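Local coordinates for antifreeze protein type II (Clupea harengus, PDB 2PY2) that probably binds to ice crystals and checks their growth in a calcium-dependent way, using a C-type lectin fold, at residues 51-64 with 110-124. Sequence-based numbering, arbitrary orientation.
Sequences VKELTSADLIPSWI and KCWNDTPCTHLHSSI. With CA (calcium ion), chain G.
His121 covers one face of the Trp63 indole, and the loop 116-120 borders its rim. The His121 CB sits 3.9 Å from the centroid of the five-membered ring, a CH-pi contact over the face. Beyond it the imidazole stands on edge, in a T-shaped pair with planes at 77°. At the indole edge, near its plane, lie the carbonyl oxygens of Pro116 and His119. Trp63 NE1 gives His119 O a weak, bent bond of 3.2 Å. Trp63 CG lies anti to its carbonyl carbon (chi1 -77°), which turns the ring along the loop 116-120. The second indole, Trp112, has Ile64 CD1 over one face of its six-membered ring.

Behind the rings, strands 62-64 and 121-124 run parallel. Trp63 N donates to Ser122 O at 2.9 Å, and Ile124 N donates to Trp63 O. One water joins Pro61 O, Ser122 N and His121 ND1. Farther out, Lys110 bends at chi2 and lays its chain against Leu59. Its NZ donates to Leu59 O at 2.8 Å and to Asp58 O at 2.9 Å. Lys52 NZ returns a bond to Lys110 O.

Next to this contact, Asn113 and Asp114 bind calcium with Gln92, Asp94 and Glu99, the site of a C-type lectin fold. Thus the Trp63 indole is set between His121 on one face and loop carbonyls at its edge, so packing probably contributes more to its placement than the weak N-H bond. Both lysine ammoniums donate to backbone carbonyls, with Lys110 NZ shared between two, which probably helps fix the turn at 56-59 against Lys110.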
ATOM      1  N   VAL A  51      -0.956  -9.802  -2.573  1.00 16.97           N
ATOM      2  CA  VAL A  51      -0.282  -9.016  -1.550  1.00 17.64           C
ATOM      3  C   VAL A  51      -0.757  -9.419  -0.158  1.00 17.34           C
ATOM      4  O   VAL A  51       0.040  -9.472   0.778  1.00 17.53           O
ATOM      5  CB  VAL A  51      -0.490  -7.499  -1.772  1.00 18.84           C
ATOM      6  CG1 VAL A  51       0.137  -7.082  -3.092  1.00 18.22           C
ATOM      7  CG2 VAL A  51      -1.954  -7.168  -1.764  1.00 23.32           C
ATOM      8  N   LYS A  52      -2.044  -9.721  -0.008  1.00 15.57           N
ATOM      9  CA  LYS A  52      -2.533 -10.145   1.297  1.00 16.71           C
ATOM     10  C   LYS A  52      -1.794 -11.402   1.745  1.00 17.37           C
ATOM     11  O   LYS A  52      -1.535 -11.583   2.927  1.00 17.75           O
ATOM     12  CB  LYS A  52      -4.041 -10.409   1.262  1.00 15.83           C
ATOM     13  CG  LYS A  52      -4.871  -9.137   1.325  1.00 17.90           C
ATOM     14  CD  LYS A  52      -6.359  -9.439   1.423  1.00 19.57           C
ATOM     15  CE  LYS A  52      -7.160  -8.161   1.635  1.00 19.88           C
ATOM     16  NZ  LYS A  52      -8.629  -8.434   1.675  1.00 21.50           N
ATOM     17  N   GLU A  53      -1.439 -12.264   0.798  1.00 19.34           N
ATOM     18  CA  GLU A  53      -0.727 -13.492   1.138  1.00 21.65           C
ATOM     19  C   GLU A  53       0.701 -13.230   1.611  1.00 21.72           C
ATOM     20  O   GLU A  53       1.381 -14.136   2.081  1.00 22.21           O
ATOM     21  CB  GLU A  53      -0.716 -14.448  -0.057  1.00 25.82           C
ATOM     22  CG  GLU A  53      -2.102 -14.924  -0.445  1.00 30.61           C
ATOM     23  CD  GLU A  53      -2.096 -15.816  -1.663  1.00 35.12           C
ATOM     24  OE1 GLU A  53      -1.529 -15.408  -2.702  1.00 37.52           O
ATOM     25  OE2 GLU A  53      -2.667 -16.923  -1.580  1.00 39.82           O
ATOM     26  N   LEU A  54       1.155 -11.987   1.492  1.00 20.13           N
ATOM     27  CA  LEU A  54       2.497 -11.626   1.940  1.00 20.89           C
ATOM     28  C   LEU A  54       2.467 -11.055   3.354  1.00 20.88           C
ATOM     29  O   LEU A  54       3.520 -10.852   3.965  1.00 19.36           O
ATOM     30  CB  LEU A  54       3.109 -10.572   1.013  1.00 21.87           C
ATOM     31  CG  LEU A  54       3.401 -10.944  -0.434  1.00 23.41           C
ATOM     32  CD1 LEU A  54       4.068  -9.770  -1.128  1.00 25.15           C
ATOM     33  CD2 LEU A  54       4.301 -12.164  -0.470  1.00 25.03           C
ATOM     34  N   THR A  55       1.265 -10.812   3.872  1.00 20.26           N
ATOM     35  CA  THR A  55       1.102 -10.208   5.191  1.00 20.72           C
ATOM     36  C   THR A  55       0.792 -11.149   6.363  1.00 22.23           C
ATOM     37  O   THR A  55       0.315 -10.707   7.406  1.00 20.62           O
ATOM     38  CB  THR A  55       0.028  -9.099   5.129  1.00 18.84           C
ATOM     39  OG1 THR A  55      -1.252  -9.668   4.819  1.00 17.08           O
ATOM     40  CG2 THR A  55       0.385  -8.104   4.037  1.00 17.63           C
ATOM     41  N   SER A  56       1.079 -12.436   6.180  1.00 25.23           N
ATOM     42  CA  SER A  56       0.877 -13.462   7.211  1.00 26.80           C
ATOM     43  C   SER A  56      -0.574 -13.844   7.470  1.00 28.57           C
ATOM     44  O   SER A  56      -1.505 -13.186   6.997  1.00 28.86           O
ATOM     45  CB  SER A  56       1.532 -13.032   8.530  1.00 28.33           C
ATOM     46  OG  SER A  56       0.667 -12.226   9.315  1.00 27.13           O
ATOM     47  N   ALA A  57      -0.757 -14.926   8.227  1.00 30.43           N
ATOM     48  CA  ALA A  57      -2.087 -15.429   8.558  1.00 31.51           C
ATOM     49  C   ALA A  57      -2.946 -14.402   9.287  1.00 31.37           C
ATOM     50  O   ALA A  57      -4.172 -14.523   9.325  1.00 34.03           O
ATOM     51  CB  ALA A  57      -1.967 -16.704   9.403  1.00 32.62           C
ATOM     52  N   ASP A  58      -2.305 -13.387   9.856  1.00 31.18           N
ATOM     53  CA  ASP A  58      -3.025 -12.347  10.591  1.00 30.49           C
ATOM     54  C   ASP A  58      -3.460 -11.198   9.695  1.00 27.32           C
ATOM     55  O   ASP A  58      -4.229 -10.340  10.120  1.00 26.81           O
ATOM     56  CB  ASP A  58      -2.150 -11.779  11.704  1.00 34.37           C
ATOM     57  CG  ASP A  58      -1.496 -12.852  12.523  1.00 40.59           C
ATOM     58  OD1 ASP A  58      -0.856 -12.510  13.539  1.00 43.80           O
ATOM     59  OD2 ASP A  58      -1.620 -14.042  12.148  1.00 43.18           O
ATOM     60  N   LEU A  59      -2.964 -11.186   8.459  1.00 24.12           N
ATOM     61  CA  LEU A  59      -3.298 -10.122   7.513  1.00 20.12           C
ATOM     62  C   LEU A  59      -3.070  -8.797   8.225  1.00 16.92           C
ATOM     63  O   LEU A  59      -4.008  -8.060   8.533  1.00 15.86           O
ATOM     64  CB  LEU A  59      -4.749 -10.246   7.053  1.00 20.30           C
ATOM     65  CG  LEU A  59      -5.068 -11.483   6.208  1.00 22.33           C
ATOM     66  CD1 LEU A  59      -6.551 -11.477   5.839  1.00 23.16           C
ATOM     67  CD2 LEU A  59      -4.210 -11.480   4.955  1.00 22.81           C
ATOM     68  N   ILE A  60      -1.797  -8.514   8.466  1.00 16.68           N
ATOM     69  CA  ILE A  60      -1.357  -7.323   9.176  1.00 13.61           C
ATOM     70  C   ILE A  60      -1.586  -6.013   8.428  1.00 12.57           C
ATOM     71  O   ILE A  60      -1.196  -5.883   7.262  1.00 11.33           O
ATOM     72  CB  ILE A  60       0.146  -7.455   9.519  1.00 16.25           C
ATOM     73  CG1 ILE A  60       0.367  -8.705  10.374  1.00 17.35           C
ATOM     74  CG2 ILE A  60       0.633  -6.232  10.284  1.00 16.67           C
ATOM     75  CD1 ILE A  60       1.819  -9.139  10.469  1.00 18.27           C
ATOM     76  N   PRO A  61      -2.238  -5.036   9.087  1.00  9.96           N
ATOM     77  CA  PRO A  61      -2.526  -3.709   8.512  1.00 10.78           C
ATOM     78  C   PRO A  61      -1.219  -3.145   7.955  1.00 11.51           C
ATOM     79  O   PRO A  61      -0.200  -3.114   8.654  1.00 14.20           O
ATOM     80  CB  PRO A  61      -3.032  -2.925   9.711  1.00 10.78           C
ATOM     81  CG  PRO A  61      -3.773  -3.969  10.486  1.00 12.57           C
ATOM     82  CD  PRO A  61      -2.815  -5.150  10.440  1.00 11.63           C
ATOM     83  N   SER A  62      -1.249  -2.686   6.708  1.00 11.22           N
ATOM     84  CA  SER A  62      -0.038  -2.203   6.058  1.00 10.51           C
ATOM     85  C   SER A  62      -0.240  -0.977   5.161  1.00  9.70           C
ATOM     86  O   SER A  62      -1.293  -0.798   4.563  1.00 10.15           O
ATOM     87  CB  SER A  62       0.544  -3.326   5.193  1.00 12.54           C
ATOM     88  OG  SER A  62       0.810  -4.500   5.949  1.00 11.18           O
ATOM     89  N   TRP A  63       0.788  -0.139   5.081  1.00  9.40           N
ATOM     90  CA  TRP A  63       0.754   1.035   4.212  1.00  7.93           C
ATOM     91  C   TRP A  63       0.943   0.592   2.762  1.00  9.00           C
ATOM     92  O   TRP A  63       1.728  -0.321   2.488  1.00 10.12           O
ATOM     93  CB  TRP A  63       1.932   1.966   4.518  1.00  7.61           C
ATOM     94  CG  TRP A  63       1.813   2.790   5.732  1.00  8.22           C
ATOM     95  CD1 TRP A  63       2.728   2.901   6.738  1.00  7.98           C
ATOM     96  CD2 TRP A  63       0.757   3.693   6.044  1.00  9.21           C
ATOM     97  NE1 TRP A  63       2.302   3.820   7.660  1.00  9.70           N
ATOM     98  CE2 TRP A  63       1.096   4.327   7.257  1.00 11.01           C
ATOM     99  CE3 TRP A  63      -0.445   4.034   5.413  1.00 11.35           C
ATOM    100  CZ2 TRP A  63       0.278   5.286   7.855  1.00 10.49           C
ATOM    101  CZ3 TRP A  63      -1.261   4.989   6.009  1.00 11.22           C
ATOM    102  CH2 TRP A  63      -0.892   5.603   7.216  1.00 11.95           C
ATOM    103  N   ILE A  64       0.221   1.231   1.847  1.00  8.81           N
ATOM    104  CA  ILE A  64       0.419   1.006   0.431  1.00  8.67           C
ATOM    105  C   ILE A  64       0.660   2.409  -0.146  1.00  9.64           C
ATOM    106  O   ILE A  64       0.468   3.405   0.550  1.00 10.78           O
ATOM    107  CB  ILE A  64      -0.745   0.245  -0.268  1.00  7.90           C
ATOM    108  CG1 ILE A  64      -2.100   0.856   0.044  1.00 11.11           C
ATOM    109  CG2 ILE A  64      -0.676  -1.228   0.132  1.00  9.01           C
ATOM    110  CD1 ILE A  64      -3.229   0.151  -0.723  1.00 13.80           C
ATOM    111  N   LYS A 110     -10.620  -6.386   6.559  1.00 17.70           N
ATOM    112  CA  LYS A 110      -9.321  -6.368   5.884  1.00 17.80           C
ATOM    113  C   LYS A 110      -9.376  -5.581   4.569  1.00 17.05           C
ATOM    114  O   LYS A 110      -8.921  -6.050   3.527  1.00 18.07           O
ATOM    115  CB  LYS A 110      -8.841  -7.802   5.620  1.00 17.04           C
ATOM    116  CG  LYS A 110      -8.705  -8.664   6.872  1.00 18.25           C
ATOM    117  CD  LYS A 110      -7.709  -8.073   7.862  1.00 16.71           C
ATOM    118  CE  LYS A 110      -7.469  -9.006   9.050  1.00 17.28           C
ATOM    119  NZ  LYS A 110      -6.398  -8.481   9.942  1.00 14.68           N
ATOM    120  N   CYS A 111      -9.917  -4.369   4.642  1.00 16.40           N
ATOM    121  CA  CYS A 111     -10.071  -3.493   3.482  1.00 16.72           C
ATOM    122  C   CYS A 111      -9.222  -2.221   3.612  1.00 14.44           C
ATOM    123  O   CYS A 111      -8.413  -2.096   4.538  1.00 14.13           O
ATOM    124  CB  CYS A 111     -11.545  -3.123   3.336  1.00 20.22           C
ATOM    125  SG  CYS A 111     -12.358  -3.021   4.960  1.00 30.05           S
ATOM    126  N   TRP A 112      -9.420  -1.278   2.695  1.00 11.92           N
ATOM    127  CA  TRP A 112      -8.656  -0.025   2.712  1.00 11.79           C
ATOM    128  C   TRP A 112      -9.327   1.073   3.515  1.00 12.23           C
ATOM    129  O   TRP A 112     -10.552   1.207   3.537  1.00 11.93           O
ATOM    130  CB  TRP A 112      -8.434   0.512   1.302  1.00 10.88           C
ATOM    131  CG  TRP A 112      -7.667  -0.365   0.357  1.00 12.57           C
ATOM    132  CD1 TRP A 112      -7.209  -1.630   0.577  1.00 12.26           C
ATOM    133  CD2 TRP A 112      -7.337  -0.045  -0.994  1.00 12.51           C
ATOM    134  NE1 TRP A 112      -6.616  -2.121  -0.562  1.00 12.72           N
ATOM    135  CE2 TRP A 112      -6.684  -1.167  -1.543  1.00 12.86           C
ATOM    136  CE3 TRP A 112      -7.534   1.085  -1.797  1.00 13.57           C
ATOM    137  CZ2 TRP A 112      -6.228  -1.194  -2.867  1.00 13.03           C
ATOM    138  CZ3 TRP A 112      -7.080   1.056  -3.114  1.00 14.82           C
ATOM    139  CH2 TRP A 112      -6.435  -0.077  -3.633  1.00 13.19           C
ATOM    140  N   ASN A 113      -8.496   1.892   4.146  1.00 13.62           N
ATOM    141  CA  ASN A 113      -8.971   2.987   4.961  1.00 14.02           C
ATOM    142  C   ASN A 113      -7.965   4.132   4.796  1.00 13.38           C
ATOM    143  O   ASN A 113      -6.762   3.884   4.875  1.00 14.89           O
ATOM    144  CB  ASN A 113      -9.003   2.502   6.407  1.00 18.77           C
ATOM    145  CG  ASN A 113      -9.650   3.474   7.337  1.00 24.68           C
ATOM    146  OD1 ASN A 113      -9.276   4.642   7.388  1.00 28.51           O
ATOM    147  ND2 ASN A 113     -10.628   2.996   8.101  1.00 26.98           N
ATOM    148  N   ASP A 114      -8.414   5.361   4.522  1.00 12.10           N
ATOM    149  CA  ASP A 114      -7.422   6.434   4.441  1.00 12.77           C
ATOM    150  C   ASP A 114      -7.124   6.824   5.891  1.00 11.94           C
ATOM    151  O   ASP A 114      -8.027   6.977   6.703  1.00 11.66           O
ATOM    152  CB  ASP A 114      -7.874   7.620   3.537  1.00 11.72           C
ATOM    153  CG  ASP A 114      -9.279   8.151   3.830  1.00 14.53           C
ATOM    154  OD1 ASP A 114     -10.096   7.482   4.474  1.00 15.90           O
ATOM    155  OD2 ASP A 114      -9.582   9.268   3.360  1.00 14.52           O
ATOM    156  N   THR A 115      -5.850   6.927   6.245  1.00 11.38           N
ATOM    157  CA  THR A 115      -5.509   7.203   7.635  1.00 12.93           C
ATOM    158  C   THR A 115      -4.384   8.217   7.769  1.00 12.61           C
ATOM    159  O   THR A 115      -3.661   8.480   6.815  1.00 11.01           O
ATOM    160  CB  THR A 115      -5.173   5.856   8.394  1.00 18.00           C
ATOM    161  OG1 THR A 115      -3.782   5.771   8.720  1.00 20.19           O
ATOM    162  CG2 THR A 115      -5.563   4.659   7.549  1.00 12.70           C
ATOM    163  N   PRO A 116      -4.254   8.839   8.948  1.00 12.72           N
ATOM    164  CA  PRO A 116      -3.192   9.828   9.159  1.00 12.14           C
ATOM    165  C   PRO A 116      -1.835   9.229   8.776  1.00 12.48           C
ATOM    166  O   PRO A 116      -1.447   8.173   9.270  1.00 10.41           O
ATOM    167  CB  PRO A 116      -3.309  10.139  10.648  1.00 13.03           C
ATOM    168  CG  PRO A 116      -4.782   9.987  10.892  1.00 12.95           C
ATOM    169  CD  PRO A 116      -5.122   8.730  10.137  1.00 13.83           C
ATOM    170  N   CYS A 117      -1.112   9.910   7.898  1.00 12.00           N
ATOM    171  CA  CYS A 117       0.169   9.397   7.427  1.00 13.63           C
ATOM    172  C   CYS A 117       1.229   9.226   8.505  1.00 12.06           C
ATOM    173  O   CYS A 117       2.220   8.540   8.277  1.00 13.19           O
ATOM    174  CB  CYS A 117       0.720  10.292   6.319  1.00 14.68           C
ATOM    175  SG  CYS A 117      -0.455  10.631   4.964  1.00 17.78           S
ATOM    176  N   THR A 118       1.038   9.848   9.667  1.00 11.94           N
ATOM    177  CA  THR A 118       2.016   9.727  10.749  1.00 11.97           C
ATOM    178  C   THR A 118       1.913   8.440  11.562  1.00 12.17           C
ATOM    179  O   THR A 118       2.780   8.152  12.385  1.00 11.74           O
ATOM    180  CB  THR A 118       1.938  10.921  11.715  1.00 15.14           C
ATOM    181  OG1 THR A 118       0.579  11.127  12.113  1.00 16.10           O
ATOM    182  CG2 THR A 118       2.466  12.182  11.036  1.00 15.64           C
ATOM    183  N   HIS A 119       0.858   7.663  11.336  1.00 11.56           N
ATOM    184  CA  HIS A 119       0.676   6.402  12.062  1.00 12.33           C
ATOM    185  C   HIS A 119       1.745   5.409  11.650  1.00 11.76           C
ATOM    186  O   HIS A 119       2.110   5.351  10.480  1.00 11.64           O
ATOM    187  CB  HIS A 119      -0.692   5.798  11.737  1.00 12.80           C
ATOM    188  CG  HIS A 119      -1.833   6.480  12.422  1.00 10.68           C
ATOM    189  ND1 HIS A 119      -1.730   7.744  12.963  1.00 15.06           N
ATOM    190  CD2 HIS A 119      -3.110   6.086  12.625  1.00 12.79           C
ATOM    191  CE1 HIS A 119      -2.899   8.099  13.471  1.00 11.82           C
ATOM    192  NE2 HIS A 119      -3.753   7.109  13.279  1.00 16.20           N
ATOM    193  N   LEU A 120       2.218   4.603  12.596  1.00 11.63           N
ATOM    194  CA  LEU A 120       3.239   3.603  12.284  1.00 13.61           C
ATOM    195  C   LEU A 120       2.611   2.279  11.848  1.00 14.31           C
ATOM    196  O   LEU A 120       1.772   1.736  12.555  1.00 15.69           O
ATOM    197  CB  LEU A 120       4.122   3.332  13.512  1.00 15.56           C
ATOM    198  CG  LEU A 120       4.909   4.493  14.131  1.00 19.40           C
ATOM    199  CD1 LEU A 120       5.696   5.200  13.057  1.00 20.07           C
ATOM    200  CD2 LEU A 120       3.974   5.473  14.814  1.00 24.11           C
ATOM    201  N   HIS A 121       3.013   1.778  10.682  1.00 11.20           N
ATOM    202  CA  HIS A 121       2.521   0.496  10.182  1.00 12.98           C
ATOM    203  C   HIS A 121       3.562  -0.218   9.335  1.00 14.02           C
ATOM    204  O   HIS A 121       4.550   0.379   8.893  1.00 13.81           O
ATOM    205  CB  HIS A 121       1.259   0.684   9.337  1.00 12.93           C
ATOM    206  CG  HIS A 121       0.056   1.078  10.129  1.00 12.84           C
ATOM    207  ND1 HIS A 121      -0.496   0.262  11.092  1.00 13.42           N
ATOM    208  CD2 HIS A 121      -0.712   2.191  10.093  1.00 13.71           C
ATOM    209  CE1 HIS A 121      -1.555   0.855  11.614  1.00 13.12           C
ATOM    210  NE2 HIS A 121      -1.707   2.028  11.027  1.00 12.71           N
ATOM    211  N   SER A 122       3.341  -1.513   9.135  1.00 13.07           N
ATOM    212  CA  SER A 122       4.205  -2.314   8.293  1.00 12.77           C
ATOM    213  C   SER A 122       3.858  -1.813   6.898  1.00 12.01           C
ATOM    214  O   SER A 122       2.966  -0.980   6.755  1.00 11.36           O
ATOM    215  CB  SER A 122       3.837  -3.789   8.422  1.00 14.87           C
ATOM    216  OG  SER A 122       3.983  -4.203   9.763  1.00 18.34           O
ATOM    217  N   SER A 123       4.530  -2.310   5.869  1.00 12.87           N
ATOM    218  CA  SER A 123       4.218  -1.821   4.536  1.00 14.29           C
ATOM    219  C   SER A 123       4.520  -2.804   3.422  1.00 13.95           C
ATOM    220  O   SER A 123       5.194  -3.817   3.624  1.00 14.44           O
ATOM    221  CB  SER A 123       4.961  -0.503   4.285  1.00 15.57           C
ATOM    222  OG  SER A 123       6.364  -0.673   4.417  1.00 15.21           O
ATOM    223  N   ILE A 124       3.997  -2.500   2.240  1.00 13.85           N
ATOM    224  CA  ILE A 124       4.205  -3.336   1.069  1.00 14.16           C
ATOM    225  C   ILE A 124       4.967  -2.524   0.039  1.00 14.85           C
ATOM    226  O   ILE A 124       4.518  -1.436  -0.333  1.00 12.63           O
ATOM    227  CB  ILE A 124       2.874  -3.738   0.399  1.00 15.27           C
ATOM    228  CG1 ILE A 124       1.857  -4.206   1.448  1.00 16.64           C
ATOM    229  CG2 ILE A 124       3.144  -4.799  -0.667  1.00 17.25           C
ATOM    230  CD1 ILE A 124       2.296  -5.394   2.258  1.00 17.18           C
TER
HETATM  231 CA    CA G 901     -10.454   7.151   6.882  1.00 23.40          CA
HETATM  232  O   HOH W   1       0.886  -2.329  10.849  1.00 17.76           O
HETATM  233  O   HOH W   2     -10.603   6.014   9.264  1.00 25.65           O